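Local coordinates for hemolysin-like protein containing CBS domains (Oenococcus oeni, PDB 3OCO), which is of uncharacterised function, its paired CBS domains forming part of a predicted membrane protein whose family is tentatively linked to binding flavin adenine dinucleotide, at residues V35-Y48 with I76-S89. Sequence-based numbering, arbitrary orientation.
Sequences VDVDETIADALLLY and IVRQARIDDKAKIS
The Tyr48 ring meets Val77 obliquely, CE2 lying 4.3 Å from Val77 CG1, and the carboxylate of Asp84 lies beside the methyl of Ala42; these two flat groups reach their aliphatic partners at opposite ends of the helical segment 41-48, in the interface between the two helices of a CBS domain. Helices 41-48 and 76-83 run roughly antiparallel, crossing at -136° with their axes 9.0 Å apart. Ile76 CG2, anti to its own backbone N (chi1 -58° for CG1), presses on the backbone of Leu45, 3.3 Å from Leu45 N, and also touches the CB atoms of Ala44 and Leu45. From the other helix Ile41 sends CG2 against Ile76 O and Ala80, while its side chain crosses that of Gln79 at about a right angle, CD1 touching Gln79 CG. Leu45 CD2 reaches Ala80 CB, and beyond this edge Leu45 packs on Arg81 and Val77 on Leu49 of the second subunit.

Just before helix 41-48 and after helix 76-83, Thr40 and Lys87 form a single backbone bridge. Ile88 N donates to Glu39 O (2.8 Å), Ile41 N to Ala86 O (2.8 Å) and Ala42 N to Asp84 O (2.9 Å); the first-turn amides of helix 41-48 are thus tied to the loop after helix 76-83. A capping box secures the same helix start: Thr40 OG1 accepts from Asp43 N, and Asp43 OD2 takes both Thr40 N and Thr40 OG1. At the solvent-exposed Asp38 a water joins OD1 to Ser89 OG, and Lys87 NZ stays 4.0 Å from Asp38 OD1, too far for a salt bridge. Toward the sheet, where Ile88 also touches Val58 and Ala71, its CD1 is pressed tightly against Ala44 CB at 3.4 Å.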
loop_
_atom_site.group_PDB
_atom_site.type_symbol
_atom_site.label_atom_id
_atom_site.label_comp_id
_atom_site.label_asym_id
_atom_site.label_seq_id
_atom_site.Cartn_x
_atom_site.Cartn_y
_atom_site.Cartn_z
ATOM N N VAL A 35 -12.541 12.271 4.529
ATOM C CA VAL A 35 -12.790 12.816 5.859
ATOM C C VAL A 35 -12.622 14.339 5.816
ATOM O O VAL A 35 -11.933 14.871 4.948
ATOM C CB VAL A 35 -11.822 12.242 6.905
ATOM C CG1 VAL A 35 -12.073 10.769 7.092
ATOM C CG2 VAL A 35 -10.393 12.492 6.476
ATOM N N ASP A 36 -13.226 15.026 6.767
ATOM C CA ASP A 36 -13.225 16.487 6.781
ATOM C C ASP A 36 -12.156 17.056 7.724
ATOM O O ASP A 36 -11.863 16.470 8.767
ATOM C CB ASP A 36 -14.612 17.009 7.176
ATOM C CG ASP A 36 -14.718 18.523 7.068
ATOM O OD1 ASP A 36 -14.531 19.037 5.947
ATOM O OD2 ASP A 36 -14.981 19.194 8.098
ATOM N N VAL A 37 -11.590 18.206 7.358
ATOM C CA VAL A 37 -10.529 18.828 8.146
ATOM C C VAL A 37 -10.952 19.092 9.603
ATOM O O VAL A 37 -10.110 19.227 10.491
ATOM C CB VAL A 37 -10.048 20.139 7.496
ATOM C CG1 VAL A 37 -11.188 21.175 7.444
ATOM C CG2 VAL A 37 -8.853 20.690 8.235
ATOM N N ASP A 38 -12.258 19.145 9.849
ATOM C CA ASP A 38 -12.768 19.431 11.187
ATOM C C ASP A 38 -13.340 18.212 11.902
ATOM O O ASP A 38 -13.924 18.331 12.982
ATOM C CB ASP A 38 -13.831 20.517 11.129
ATOM C CG ASP A 38 -13.245 21.910 11.232
ATOM O OD1 ASP A 38 -12.001 22.054 11.228
ATOM O OD2 ASP A 38 -14.043 22.864 11.320
ATOM N N GLU A 39 -13.206 17.042 11.296
ATOM C CA GLU A 39 -13.564 15.826 12.008
ATOM C C GLU A 39 -12.433 15.479 12.956
ATOM O O GLU A 39 -11.299 15.928 12.777
ATOM C CB GLU A 39 -13.877 14.685 11.048
ATOM C CG GLU A 39 -15.347 14.295 11.079
ATOM C CD GLU A 39 -15.958 14.186 9.693
ATOM O OE1 GLU A 39 -15.261 13.724 8.760
ATOM O OE2 GLU A 39 -17.142 14.561 9.540
ATOM N N THR A 40 -12.755 14.718 13.994
ATOM C CA THR A 40 -11.764 14.320 14.978
ATOM C C THR A 40 -11.080 13.029 14.554
ATOM O O THR A 40 -11.593 12.276 13.728
ATOM C CB THR A 40 -12.424 14.030 16.291
ATOM O OG1 THR A 40 -13.331 12.941 16.092
ATOM C CG2 THR A 40 -13.204 15.262 16.784
ATOM N N ILE A 41 -9.927 12.767 15.149
ATOM C CA ILE A 41 -9.194 11.566 14.850
ATOM C C ILE A 41 -10.085 10.381 15.131
ATOM O O ILE A 41 -10.160 9.454 14.340
ATOM C CB ILE A 41 -7.951 11.474 15.696
ATOM C CG1 ILE A 41 -7.041 12.666 15.407
ATOM C CG2 ILE A 41 -7.228 10.155 15.427
ATOM C CD1 ILE A 41 -6.102 12.442 14.262
ATOM N N ALA A 42 -10.789 10.428 16.248
ATOM C CA ALA A 42 -11.685 9.341 16.624
ATOM C C ALA A 42 -12.673 9.014 15.523
ATOM O O ALA A 42 -13.081 7.866 15.381
ATOM C CB ALA A 42 -12.426 9.682 17.902
ATOM N N ASP A 43 -13.063 10.030 14.756
ATOM C CA ASP A 43 -13.968 9.842 13.623
ATOM C C ASP A 43 -13.259 9.121 12.488
ATOM O O ASP A 43 -13.780 8.164 11.917
ATOM C CB ASP A 43 -14.469 11.187 13.100
ATOM C CG ASP A 43 -15.491 11.830 14.016
ATOM O OD1 ASP A 43 -16.446 11.132 14.422
ATOM O OD2 ASP A 43 -15.342 13.039 14.313
ATOM N N ALA A 44 -12.086 9.631 12.140
ATOM C CA ALA A 44 -11.244 9.009 11.144
ATOM C C ALA A 44 -10.963 7.526 11.473
ATOM O O ALA A 44 -11.048 6.675 10.600
ATOM C CB ALA A 44 -9.947 9.794 10.999
ATOM N N LEU A 45 -10.639 7.226 12.731
ATOM C CA LEU A 45 -10.353 5.863 13.152
ATOM C C LEU A 45 -11.504 4.925 12.828
ATOM O O LEU A 45 -11.297 3.884 12.222
ATOM C CB LEU A 45 -10.059 5.778 14.648
ATOM C CG LEU A 45 -9.836 4.313 15.112
ATOM C CD1 LEU A 45 -8.654 3.709 14.365
ATOM C CD2 LEU A 45 -9.637 4.172 16.635
ATOM N N LEU A 46 -12.714 5.285 13.245
ATOM C CA LEU A 46 -13.890 4.471 12.957
ATOM C C LEU A 46 -14.155 4.324 11.468
ATOM O O LEU A 46 -14.676 3.295 11.017
ATOM C CB LEU A 46 -15.127 5.044 13.639
ATOM C CG LEU A 46 -15.060 5.088 15.160
ATOM C CD1 LEU A 46 -16.297 5.799 15.709
ATOM C CD2 LEU A 46 -14.878 3.661 15.753
ATOM N N LEU A 47 -13.821 5.355 10.698
ATOM C CA LEU A 47 -14.002 5.249 9.260
ATOM C C LEU A 47 -13.032 4.198 8.676
ATOM O O LEU A 47 -13.425 3.333 7.893
ATOM C CB LEU A 47 -13.839 6.610 8.567
ATOM C CG LEU A 47 -14.197 6.542 7.072
ATOM C CD1 LEU A 47 -15.703 6.357 6.892
ATOM C CD2 LEU A 47 -13.727 7.772 6.313
ATOM N N TYR A 48 -11.765 4.298 9.057
ATOM C CA TYR A 48 -10.745 3.369 8.585
ATOM C C TYR A 48 -11.179 1.927 8.879
ATOM O O TYR A 48 -11.170 1.074 7.994
ATOM C CB TYR A 48 -9.386 3.705 9.227
ATOM C CG TYR A 48 -8.366 2.592 9.131
ATOM C CD1 TYR A 48 -7.921 2.131 7.896
ATOM C CD2 TYR A 48 -7.843 2.001 10.275
ATOM C CE1 TYR A 48 -6.990 1.111 7.805
ATOM C CE2 TYR A 48 -6.916 0.983 10.189
ATOM C CZ TYR A 48 -6.491 0.544 8.954
ATOM O OH TYR A 48 -5.572 -0.480 8.870
ATOM N N ILE A 76 -3.607 8.196 11.950
ATOM C CA ILE A 76 -4.861 8.044 12.679
ATOM C C ILE A 76 -4.751 7.064 13.865
ATOM O O ILE A 76 -5.086 7.421 15.015
ATOM C CB ILE A 76 -6.002 7.591 11.718
ATOM C CG1 ILE A 76 -6.172 8.614 10.587
ATOM C CG2 ILE A 76 -7.325 7.436 12.455
ATOM C CD1 ILE A 76 -6.938 8.100 9.372
ATOM N N VAL A 77 -4.299 5.826 13.624
ATOM C CA VAL A 77 -4.318 4.890 14.744
ATOM C C VAL A 77 -3.316 5.293 15.813
ATOM O O VAL A 77 -3.574 5.120 17.003
ATOM C CB VAL A 77 -4.197 3.359 14.352
ATOM C CG1 VAL A 77 -4.351 3.147 12.871
ATOM C CG2 VAL A 77 -2.918 2.725 14.906
ATOM N N ARG A 78 -2.180 5.834 15.393
ATOM C CA ARG A 78 -1.201 6.323 16.348
ATOM C C ARG A 78 -1.732 7.466 17.208
ATOM O O ARG A 78 -1.575 7.459 18.429
ATOM C CB ARG A 78 0.041 6.812 15.642
ATOM C CG ARG A 78 0.960 7.508 16.616
ATOM C CD ARG A 78 2.284 7.774 15.985
ATOM N NE ARG A 78 2.093 8.476 14.726
ATOM C CZ ARG A 78 3.081 8.911 13.953
ATOM N NH1 ARG A 78 4.353 8.709 14.303
ATOM N NH2 ARG A 78 2.787 9.541 12.821
ATOM N N GLN A 79 -2.343 8.465 16.577
ATOM C CA GLN A 79 -2.813 9.637 17.330
ATOM C C GLN A 79 -4.015 9.352 18.241
ATOM O O GLN A 79 -4.115 9.932 19.328
ATOM C CB GLN A 79 -3.101 10.814 16.394
ATOM C CG GLN A 79 -3.619 12.026 17.099
ATOM C CD GLN A 79 -2.605 12.633 18.033
ATOM O OE1 GLN A 79 -1.386 12.495 17.838
ATOM N NE2 GLN A 79 -3.100 13.327 19.059
ATOM N N ALA A 80 -4.908 8.451 17.813
ATOM C CA ALA A 80 -6.053 8.037 18.640
ATOM C C ALA A 80 -5.639 7.532 20.024
ATOM O O ALA A 80 -6.330 7.761 21.016
ATOM C CB ALA A 80 -6.867 6.978 17.926
ATOM N N ARG A 81 -4.511 6.829 20.083
ATOM C CA ARG A 81 -3.977 6.367 21.349
ATOM C C ARG A 81 -3.532 7.558 22.192
ATOM O O ARG A 81 -3.479 7.481 23.416
ATOM C CB ARG A 81 -2.816 5.400 21.110
ATOM C CG ARG A 81 -3.276 4.041 20.561
ATOM C CD ARG A 81 -2.154 3.295 19.857
ATOM N NE ARG A 81 -0.873 3.452 20.546
ATOM C CZ ARG A 81 -0.425 2.666 21.523
ATOM N NH1 ARG A 81 -1.137 1.613 21.949
ATOM N NH2 ARG A 81 0.755 2.933 22.068
ATOM N N ILE A 82 -3.207 8.667 21.541
ATOM C CA ILE A 82 -2.719 9.816 22.287
ATOM C C ILE A 82 -3.844 10.790 22.655
ATOM O O ILE A 82 -4.034 11.105 23.824
ATOM C CB ILE A 82 -1.596 10.528 21.541
ATOM C CG1 ILE A 82 -0.425 9.571 21.357
ATOM C CG2 ILE A 82 -1.166 11.794 22.282
ATOM C CD1 ILE A 82 0.726 10.185 20.602
ATOM N N ASP A 83 -4.592 11.248 21.658
ATOM C CA ASP A 83 -5.687 12.174 21.893
ATOM C C ASP A 83 -6.621 12.168 20.695
ATOM O O ASP A 83 -6.392 12.891 19.730
ATOM C CB ASP A 83 -5.144 13.581 22.097
ATOM C CG ASP A 83 -6.232 14.583 22.406
ATOM O OD1 ASP A 83 -7.413 14.183 22.488
ATOM O OD2 ASP A 83 -5.899 15.774 22.576
ATOM N N ASP A 84 -7.663 11.345 20.760
ATOM C CA ASP A 84 -8.542 11.134 19.615
ATOM C C ASP A 84 -9.529 12.276 19.370
ATOM O O ASP A 84 -10.398 12.172 18.504
ATOM C CB ASP A 84 -9.318 9.828 19.765
ATOM C CG ASP A 84 -10.330 9.874 20.888
ATOM O OD1 ASP A 84 -10.509 10.957 21.483
ATOM O OD2 ASP A 84 -10.952 8.825 21.180
ATOM N N LYS A 85 -9.415 13.352 20.139
ATOM C CA LYS A 85 -10.306 14.498 19.959
ATOM C C LYS A 85 -9.656 15.535 19.063
ATOM O O LYS A 85 -10.319 16.445 18.583
ATOM C CB LYS A 85 -10.699 15.097 21.310
ATOM C CG LYS A 85 -11.450 14.103 22.186
ATOM C CD LYS A 85 -11.604 14.570 23.615
ATOM C CE LYS A 85 -12.570 13.659 24.363
ATOM N NZ LYS A 85 -13.903 13.570 23.686
ATOM N N ALA A 86 -8.357 15.390 18.828
ATOM C CA ALA A 86 -7.661 16.274 17.909
ATOM C C ALA A 86 -8.288 16.170 16.525
ATOM O O ALA A 86 -8.860 15.141 16.174
ATOM C CB ALA A 86 -6.180 15.940 17.863
ATOM N N LYS A 87 -8.185 17.249 15.753
ATOM C CA LYS A 87 -8.846 17.374 14.454
ATOM C C LYS A 87 -7.946 16.821 13.379
ATOM O O LYS A 87 -6.727 16.880 13.502
ATOM C CB LYS A 87 -9.108 18.858 14.120
ATOM C CG LYS A 87 -10.043 19.605 15.070
ATOM C CD LYS A 87 -11.454 19.055 14.957
ATOM C CE LYS A 87 -12.418 19.960 15.646
ATOM N NZ LYS A 87 -12.139 21.369 15.194
ATOM N N ILE A 88 -8.545 16.345 12.291
ATOM C CA ILE A 88 -7.771 15.772 11.199
ATOM C C ILE A 88 -6.647 16.713 10.774
ATOM O O ILE A 88 -5.553 16.267 10.436
ATOM C CB ILE A 88 -8.660 15.428 9.997
ATOM C CG1 ILE A 88 -9.790 14.502 10.427
ATOM C CG2 ILE A 88 -7.854 14.720 8.932
ATOM C CD1 ILE A 88 -9.314 13.120 10.783
ATOM N N SER A 89 -6.915 18.016 10.796
ATOM C CA SER A 89 -5.924 19.007 10.383
ATOM C C SER A 89 -4.593 18.849 11.106
ATOM O O SER A 89 -3.543 19.244 10.604
ATOM C CB SER A 89 -6.453 20.427 10.622
ATOM O OG SER A 89 -6.874 20.584 11.971
HETATM O O HOH W 1 -9.448 21.880 12.161
#